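Local coordinates for uncharacterized protein TP-0789 domain-containing protein (Desulfovibrio piger ATCC 29098, PDB 4Z48), which is of unknown function but belongs to a LolA-like family related to outer-membrane lipoprotein-sorting proteins, so it may bind lipid or lipoprotein in the cell envelope, at residues K41-H53 and Y62-N74. Numbering follows the deposited sequence.
Sequences KVLTRSFKTYSKH and YSLIVFDRPADVN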
ATOM      1  N   LYS A  41     -10.345   9.604  20.398  1.00 37.06           N
ATOM      2  CA  LYS A  41      -9.453   8.579  20.947  1.00 35.54           C
ATOM      3  C   LYS A  41      -8.373   8.342  19.904  1.00 35.49           C
ATOM      4  O   LYS A  41      -8.670   8.282  18.704  1.00 34.21           O
ATOM      5  CB  LYS A  41     -10.205   7.276  21.295  1.00 38.65           C
ATOM      6  CG  LYS A  41     -11.176   7.360  22.474  1.00 53.99           C
ATOM      7  CD  LYS A  41     -11.735   5.960  22.810  1.00 61.46           C
ATOM      8  CE  LYS A  41     -12.897   5.972  23.783  1.00 69.60           C
ATOM      9  NZ  LYS A  41     -12.457   6.009  25.205  1.00 71.99           N
ATOM     10  N   VAL A  42      -7.125   8.258  20.345  1.00 27.15           N
ATOM     11  CA  VAL A  42      -6.004   8.090  19.437  1.00 23.68           C
ATOM     12  C   VAL A  42      -5.175   6.848  19.805  1.00 23.85           C
ATOM     13  O   VAL A  42      -4.846   6.655  20.981  1.00 21.44           O
ATOM     14  CB  VAL A  42      -5.108   9.364  19.445  1.00 27.30           C
ATOM     15  CG1 VAL A  42      -3.927   9.224  18.470  1.00 26.43           C
ATOM     16  CG2 VAL A  42      -5.917  10.615  19.117  1.00 27.89           C
ATOM     17  N   LEU A  43      -4.834   6.038  18.793  1.00 18.77           N
ATOM     18  CA  LEU A  43      -3.930   4.890  18.875  1.00 18.36           C
ATOM     19  C   LEU A  43      -2.719   5.254  18.063  1.00 24.07           C
ATOM     20  O   LEU A  43      -2.860   5.875  17.001  1.00 25.31           O
ATOM     21  CB  LEU A  43      -4.538   3.598  18.288  1.00 17.87           C
ATOM     22  CG  LEU A  43      -5.596   2.836  19.043  1.00 20.83           C
ATOM     23  CD1 LEU A  43      -6.088   1.675  18.160  1.00 18.46           C
ATOM     24  CD2 LEU A  43      -5.022   2.281  20.369  1.00 21.06           C
ATOM     25  N   THR A  44      -1.567   4.820  18.481  1.00 20.34           N
ATOM     26  CA  THR A  44      -0.348   5.146  17.744  1.00 20.57           C
ATOM     27  C   THR A  44       0.470   3.894  17.572  1.00 21.47           C
ATOM     28  O   THR A  44       0.338   2.952  18.347  1.00 19.27           O
ATOM     29  CB  THR A  44       0.471   6.319  18.426  1.00 27.64           C
ATOM     30  OG1 THR A  44       1.289   5.850  19.490  1.00 37.19           O
ATOM     31  CG2 THR A  44      -0.399   7.447  18.906  1.00 23.03           C
ATOM     32  N   ARG A  45       1.229   3.840  16.501  1.00 18.70           N
ATOM     33  CA  ARG A  45       2.132   2.752  16.175  1.00 18.22           C
ATOM     34  C   ARG A  45       3.383   3.314  15.550  1.00 23.21           C
ATOM     35  O   ARG A  45       3.287   4.270  14.787  1.00 20.02           O
ATOM     36  CB  ARG A  45       1.498   1.754  15.197  1.00 19.06           C
ATOM     37  CG  ARG A  45       0.501   0.782  15.809  1.00 19.07           C
ATOM     38  CD  ARG A  45      -0.919   1.321  15.780  1.00 18.53           C
ATOM     39  NE  ARG A  45      -1.863   0.304  16.231  1.00 23.03           N
ATOM     40  CZ  ARG A  45      -2.184   0.083  17.495  1.00 30.37           C
ATOM     41  NH1 ARG A  45      -1.653   0.826  18.462  1.00 21.93           N
ATOM     42  NH2 ARG A  45      -3.047  -0.874  17.806  1.00 25.32           N
ATOM     43  N   SER A  46       4.536   2.735  15.875  1.00 20.40           N
ATOM     44  CA  SER A  46       5.834   3.057  15.268  1.00 19.95           C
ATOM     45  C   SER A  46       6.308   1.786  14.630  1.00 23.69           C
ATOM     46  O   SER A  46       6.232   0.739  15.283  1.00 22.95           O
ATOM     47  CB  SER A  46       6.849   3.540  16.309  1.00 23.04           C
ATOM     48  OG  SER A  46       6.621   4.876  16.718  1.00 32.01           O
ATOM     49  N   PHE A  47       6.804   1.840  13.399  1.00 17.64           N
ATOM     50  CA  PHE A  47       7.297   0.631  12.739  1.00 17.59           C
ATOM     51  C   PHE A  47       8.426   0.899  11.737  1.00 22.22           C
ATOM     52  O   PHE A  47       8.642   2.020  11.318  1.00 20.48           O
ATOM     53  CB  PHE A  47       6.164  -0.148  12.045  1.00 18.24           C
ATOM     54  CG  PHE A  47       5.336   0.590  11.016  1.00 18.50           C
ATOM     55  CD1 PHE A  47       4.235   1.355  11.399  1.00 21.19           C
ATOM     56  CD2 PHE A  47       5.632   0.492   9.661  1.00 19.45           C
ATOM     57  CE1 PHE A  47       3.462   2.028  10.449  1.00 19.94           C
ATOM     58  CE2 PHE A  47       4.832   1.126   8.705  1.00 20.83           C
ATOM     59  CZ  PHE A  47       3.731   1.865   9.102  1.00 18.63           C
ATOM     60  N   LYS A  48       9.179  -0.147  11.413  1.00 21.81           N
ATOM     61  CA  LYS A  48      10.198  -0.126  10.367  1.00 21.77           C
ATOM     62  C   LYS A  48       9.734  -1.081   9.273  1.00 24.92           C
ATOM     63  O   LYS A  48       9.141  -2.126   9.572  1.00 22.81           O
ATOM     64  CB  LYS A  48      11.596  -0.512  10.889  1.00 23.40           C
ATOM     65  CG  LYS A  48      12.239   0.511  11.823  1.00 25.24           C
ATOM     66  CD  LYS A  48      13.451  -0.073  12.529  1.00 31.89           C
ATOM     67  CE  LYS A  48      14.166   0.989  13.336  1.00 53.82           C
ATOM     68  NZ  LYS A  48      13.449   1.330  14.594  1.00 72.00           N
ATOM     69  N   THR A  49       9.945  -0.707   8.004  1.00 20.75           N
ATOM     70  CA  THR A  49       9.591  -1.536   6.865  1.00 19.96           C
ATOM     71  C   THR A  49      10.850  -1.890   6.079  1.00 23.61           C
ATOM     72  O   THR A  49      11.587  -1.006   5.675  1.00 22.56           O
ATOM     73  CB  THR A  49       8.507  -0.861   5.950  1.00 26.30           C
ATOM     74  OG1 THR A  49       7.341  -0.551   6.725  1.00 25.40           O
ATOM     75  CG2 THR A  49       8.073  -1.769   4.797  1.00 24.55           C
ATOM     76  N   TYR A  50      11.033  -3.173   5.789  1.00 20.61           N
ATOM     77  CA  TYR A  50      12.128  -3.672   4.933  1.00 21.11           C
ATOM     78  C   TYR A  50      11.497  -4.253   3.670  1.00 24.17           C
ATOM     79  O   TYR A  50      10.499  -4.953   3.784  1.00 21.92           O
ATOM     80  CB  TYR A  50      12.943  -4.757   5.673  1.00 22.51           C
ATOM     81  CG  TYR A  50      13.499  -4.317   7.005  1.00 24.45           C
ATOM     82  CD1 TYR A  50      12.732  -4.402   8.168  1.00 26.06           C
ATOM     83  CD2 TYR A  50      14.802  -3.839   7.115  1.00 25.95           C
ATOM     84  CE1 TYR A  50      13.232  -3.973   9.394  1.00 26.46           C
ATOM     85  CE2 TYR A  50      15.334  -3.467   8.349  1.00 26.55           C
ATOM     86  CZ  TYR A  50      14.545  -3.536   9.488  1.00 32.96           C
ATOM     87  OH  TYR A  50      15.060  -3.149  10.706  1.00 29.81           O
ATOM     88  N   SER A  51      12.015  -3.929   2.468  1.00 21.37           N
ATOM     89  CA  SER A  51      11.437  -4.492   1.239  1.00 20.13           C
ATOM     90  C   SER A  51      12.532  -4.860   0.291  1.00 22.28           C
ATOM     91  O   SER A  51      13.579  -4.220   0.317  1.00 22.54           O
ATOM     92  CB  SER A  51      10.471  -3.519   0.559  1.00 26.42           C
ATOM     93  OG  SER A  51       9.642  -2.858   1.499  1.00 39.05           O
ATOM     94  N   LYS A  52      12.316  -5.892  -0.528  1.00 19.53           N
ATOM     95  CA  LYS A  52      13.287  -6.332  -1.500  1.00 21.56           C
ATOM     96  C   LYS A  52      12.579  -7.061  -2.628  1.00 25.95           C
ATOM     97  O   LYS A  52      11.648  -7.829  -2.373  1.00 26.81           O
ATOM     98  CB  LYS A  52      14.359  -7.220  -0.835  1.00 24.92           C
ATOM     99  CG  LYS A  52      15.538  -7.562  -1.743  1.00 36.36           C
ATOM    100  CD  LYS A  52      16.546  -8.441  -1.037  1.00 37.87           C
ATOM    101  CE  LYS A  52      17.662  -8.794  -1.975  1.00 44.34           C
ATOM    102  NZ  LYS A  52      18.745  -9.529  -1.276  1.00 59.80           N
ATOM    103  N   HIS A  53      13.003  -6.788  -3.880  1.00 22.71           N
ATOM    104  CA  HIS A  53      12.463  -7.427  -5.076  1.00 23.81           C
ATOM    105  C   HIS A  53      13.001  -8.831  -5.194  1.00 31.04           C
ATOM    106  O   HIS A  53      14.113  -9.124  -4.726  1.00 30.60           O
ATOM    107  CB  HIS A  53      12.759  -6.589  -6.338  1.00 25.60           C
ATOM    108  CG  HIS A  53      11.841  -5.416  -6.442  1.00 30.47           C
ATOM    109  ND1 HIS A  53      12.047  -4.274  -5.699  1.00 33.20           N
ATOM    110  CD2 HIS A  53      10.648  -5.308  -7.072  1.00 34.39           C
ATOM    111  CE1 HIS A  53      11.028  -3.472  -5.970  1.00 32.76           C
ATOM    112  NE2 HIS A  53      10.145  -4.063  -6.763  1.00 33.72           N
ATOM    113  N   TYR A  62       9.004  -8.616  -1.696  1.00 25.40           N
ATOM    114  CA  TYR A  62       8.852  -9.154  -0.329  1.00 24.39           C
ATOM    115  C   TYR A  62       9.015  -8.009   0.644  1.00 25.17           C
ATOM    116  O   TYR A  62       9.891  -7.160   0.450  1.00 23.35           O
ATOM    117  CB  TYR A  62       9.814 -10.321   0.009  1.00 27.13           C
ATOM    118  CG  TYR A  62       9.552 -11.629  -0.723  1.00 30.05           C
ATOM    119  CD1 TYR A  62       8.614 -11.702  -1.755  1.00 32.36           C
ATOM    120  CD2 TYR A  62      10.293 -12.772  -0.437  1.00 31.47           C
ATOM    121  CE1 TYR A  62       8.408 -12.881  -2.466  1.00 32.97           C
ATOM    122  CE2 TYR A  62      10.105 -13.957  -1.153  1.00 33.02           C
ATOM    123  CZ  TYR A  62       9.157 -14.006  -2.167  1.00 40.22           C
ATOM    124  OH  TYR A  62       8.918 -15.171  -2.864  1.00 44.26           O
ATOM    125  N   SER A  63       8.178  -7.993   1.701  1.00 20.42           N
ATOM    126  CA  SER A  63       8.220  -6.957   2.728  1.00 21.61           C
ATOM    127  C   SER A  63       8.189  -7.548   4.141  1.00 24.87           C
ATOM    128  O   SER A  63       7.535  -8.563   4.353  1.00 25.31           O
ATOM    129  CB  SER A  63       7.043  -5.992   2.582  1.00 24.99           C
ATOM    130  OG  SER A  63       7.150  -5.153   1.447  1.00 32.05           O
ATOM    131  N   LEU A  64       8.899  -6.907   5.083  1.00 21.38           N
ATOM    132  CA  LEU A  64       8.893  -7.222   6.513  1.00 20.34           C
ATOM    133  C   LEU A  64       8.582  -5.922   7.257  1.00 24.26           C
ATOM    134  O   LEU A  64       9.328  -4.935   7.126  1.00 23.29           O
ATOM    135  CB  LEU A  64      10.213  -7.888   7.022  1.00 21.31           C
ATOM    136  CG  LEU A  64      10.232  -8.303   8.504  1.00 25.50           C
ATOM    137  CD1 LEU A  64       9.448  -9.623   8.734  1.00 24.82           C
ATOM    138  CD2 LEU A  64      11.671  -8.418   9.030  1.00 25.67           C
ATOM    139  N   ILE A  65       7.477  -5.923   8.026  1.00 21.38           N
ATOM    140  CA  ILE A  65       7.051  -4.770   8.826  1.00 20.68           C
ATOM    141  C   ILE A  65       7.265  -5.138  10.281  1.00 21.94           C
ATOM    142  O   ILE A  65       6.692  -6.120  10.732  1.00 21.85           O
ATOM    143  CB  ILE A  65       5.595  -4.320   8.520  1.00 22.67           C
ATOM    144  CG1 ILE A  65       5.439  -3.961   7.014  1.00 22.95           C
ATOM    145  CG2 ILE A  65       5.199  -3.130   9.428  1.00 23.77           C
ATOM    146  CD1 ILE A  65       4.037  -3.835   6.598  1.00 28.24           C
ATOM    147  N   VAL A  66       8.124  -4.383  10.996  1.00 18.92           N
ATOM    148  CA  VAL A  66       8.444  -4.661  12.399  1.00 18.54           C
ATOM    149  C   VAL A  66       7.985  -3.489  13.279  1.00 21.19           C
ATOM    150  O   VAL A  66       8.516  -2.380  13.135  1.00 19.47           O
ATOM    151  CB  VAL A  66       9.956  -4.938  12.617  1.00 22.49           C
ATOM    152  CG1 VAL A  66      10.212  -5.354  14.066  1.00 21.38           C
ATOM    153  CG2 VAL A  66      10.483  -6.011  11.670  1.00 22.37           C
ATOM    154  N   PHE A  67       7.019  -3.732  14.185  1.00 17.70           N
ATOM    155  CA  PHE A  67       6.529  -2.706  15.129  1.00 16.75           C
ATOM    156  C   PHE A  67       7.435  -2.636  16.353  1.00 23.59           C
ATOM    157  O   PHE A  67       7.814  -3.673  16.935  1.00 24.26           O
ATOM    158  CB  PHE A  67       5.067  -3.012  15.569  1.00 17.69           C
ATOM    159  CG  PHE A  67       4.110  -2.742  14.437  1.00 17.23           C
ATOM    160  CD1 PHE A  67       3.860  -3.714  13.468  1.00 18.95           C
ATOM    161  CD2 PHE A  67       3.519  -1.500  14.290  1.00 18.10           C
ATOM    162  CE1 PHE A  67       3.048  -3.437  12.364  1.00 19.99           C
ATOM    163  CE2 PHE A  67       2.666  -1.236  13.209  1.00 19.52           C
ATOM    164  CZ  PHE A  67       2.463  -2.200  12.239  1.00 18.07           C
ATOM    165  N   ASP A  68       7.696  -1.432  16.821  1.00 20.32           N
ATOM    166  CA  ASP A  68       8.553  -1.346  18.005  1.00 21.79           C
ATOM    167  C   ASP A  68       7.861  -0.654  19.175  1.00 22.40           C
ATOM    168  O   ASP A  68       8.276  -0.863  20.301  1.00 21.56           O
ATOM    169  CB  ASP A  68       9.869  -0.623  17.662  1.00 25.59           C
ATOM    170  CG  ASP A  68       9.659   0.667  16.886  1.00 43.50           C
ATOM    171  OD1 ASP A  68       8.908   1.525  17.368  1.00 46.48           O
ATOM    172  OD2 ASP A  68      10.298   0.835  15.824  1.00 52.20           O
ATOM    173  N   ARG A  69       6.878   0.239  18.899  1.00 19.84           N
ATOM    174  CA  ARG A  69       6.185   1.028  19.924  1.00 19.82           C
ATOM    175  C   ARG A  69       4.709   1.228  19.562  1.00 24.09           C
ATOM    176  O   ARG A  69       4.382   1.243  18.370  1.00 23.65           O
ATOM    177  CB  ARG A  69       6.864   2.423  20.120  1.00 20.66           C
ATOM    178  CG  ARG A  69       8.345   2.440  20.528  1.00 29.27           C
ATOM    179  CD  ARG A  69       8.594   2.160  22.002  1.00 40.52           C
ATOM    180  NE  ARG A  69       8.062   3.232  22.836  1.00 46.39           N
ATOM    181  CZ  ARG A  69       7.612   3.076  24.075  1.00 55.55           C
ATOM    182  NH1 ARG A  69       7.653   1.882  24.660  1.00 40.30           N
ATOM    183  NH2 ARG A  69       7.131   4.111  24.743  1.00 45.27           N
ATOM    184  N   PRO A  70       3.808   1.435  20.556  1.00 20.97           N
ATOM    185  CA  PRO A  70       4.049   1.354  22.013  1.00 20.90           C
ATOM    186  C   PRO A  70       4.306  -0.092  22.444  1.00 22.51           C
ATOM    187  O   PRO A  70       4.291  -1.021  21.616  1.00 22.19           O
ATOM    188  CB  PRO A  70       2.756   1.921  22.631  1.00 22.47           C
ATOM    189  CG  PRO A  70       1.685   1.620  21.610  1.00 26.22           C
ATOM    190  CD  PRO A  70       2.381   1.635  20.246  1.00 22.43           C
ATOM    191  N   ALA A  71       4.596  -0.252  23.739  1.00 20.89           N
ATOM    192  CA  ALA A  71       4.917  -1.529  24.392  1.00 20.16           C
ATOM    193  C   ALA A  71       3.960  -2.659  24.000  1.00 21.68           C
ATOM    194  O   ALA A  71       4.430  -3.754  23.762  1.00 21.29           O
ATOM    195  CB  ALA A  71       4.913  -1.354  25.894  1.00 21.16           C
ATOM    196  N   ASP A  72       2.634  -2.408  23.940  1.00 20.32           N
ATOM    197  CA  ASP A  72       1.652  -3.465  23.667  1.00 20.64           C
ATOM    198  C   ASP A  72       1.769  -4.071  22.263  1.00 23.08           C
ATOM    199  O   ASP A  72       1.356  -5.212  22.107  1.00 22.09           O
ATOM    200  CB  ASP A  72       0.213  -3.005  23.900  1.00 22.99           C
ATOM    201  CG  ASP A  72      -0.250  -3.210  25.352  1.00 30.09           C
ATOM    202  OD1 ASP A  72      -0.625  -4.358  25.703  1.00 26.47           O
ATOM    203  OD2 ASP A  72      -0.226  -2.232  26.125  1.00 30.21           O
ATOM    204  N   VAL A  73       2.339  -3.348  21.284  1.00 20.34           N
ATOM    205  CA  VAL A  73       2.482  -3.861  19.912  1.00 18.71           C
ATOM    206  C   VAL A  73       3.961  -4.207  19.607  1.00 20.44           C
ATOM    207  O   VAL A  73       4.254  -4.824  18.579  1.00 19.84           O
ATOM    208  CB  VAL A  73       1.888  -2.902  18.838  1.00 22.23           C
ATOM    209  CG1 VAL A  73       0.442  -2.529  19.168  1.00 21.46           C
ATOM    210  CG2 VAL A  73       2.758  -1.675  18.609  1.00 21.87           C
ATOM    211  N   ASN A  74       4.886  -3.786  20.470  1.00 17.62           N
ATOM    212  CA  ASN A  74       6.315  -4.080  20.277  1.00 17.61           C
ATOM    213  C   ASN A  74       6.533  -5.555  19.956  1.00 21.41           C
ATOM    214  O   ASN A  74       6.056  -6.428  20.695  1.00 21.13           O
ATOM    215  CB  ASN A  74       7.135  -3.718  21.532  1.00 15.51           C
ATOM    216  CG  ASN A  74       8.579  -4.147  21.426  1.00 30.02           C
ATOM    217  OD1 ASN A  74       8.994  -5.180  21.948  1.00 31.85           O
ATOM    218  ND2 ASN A  74       9.373  -3.366  20.745  1.00 28.38           N
TER
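Phe47 and Phe67 face each other as a non-hydrogen-bonded pair of an antiparallel hairpin, and their side chains form the tight part of the contact. CB of Phe47 lies over one face of the Phe67 ring, 3.9 Å from its centroid and 19° off the normal. Chi1 of 57° sets the Phe47 ring between its own backbone N and carbonyl carbon, with CD1 3.5 Å from Phe67 CE2; the ring planes meet obliquely. Arg45 CB comes in at the edge of the Phe67 ring, while Ile65 CG2 packs 3.7 Å from Phe47 CD2. Val73 CG1 lies over one face of the buried Arg45 guanidinium, opposite Leu43 CD1; Thr44 O accepts from Arg45 NH1 in the guanidinium plane, although the donor stands well above the carbonyl plane. Farther along, polarity rises to a weak hydroxyl-hydroxyl bond between Ser51 OG and Ser63 OG.

The face carrying Ser46, Lys48, Tyr50 and Val66, all partly exposed, is looser: Tyr50 CE1, at the ring edge, lies 4.1 Å from Val66 CG2, and the salt bridge from Lys48 NZ to Asp68 OD2 is weak at 3.4 Å.

Between the strands, paired backbone bonds join Lys48 with Val66, Tyr50 with Leu64 and Lys52 with Tyr62. At the Lys48 end of this ladder, between Ser46 and Phe47, a beta bulge shifts the register by one: Ser46 O accepts from Asp68 N, whereas Ser46 N donates to Arg69 O at 2.9 Å. A cis peptide precedes Pro70.

Met115 O accepts a hydrogen bond from Arg45 NE; Tyr50 stacks on Tyr238. Strand 27-38 pairs with 41-53 and strand 77-82 flanks 62-69, consistent with a LolA-like fold.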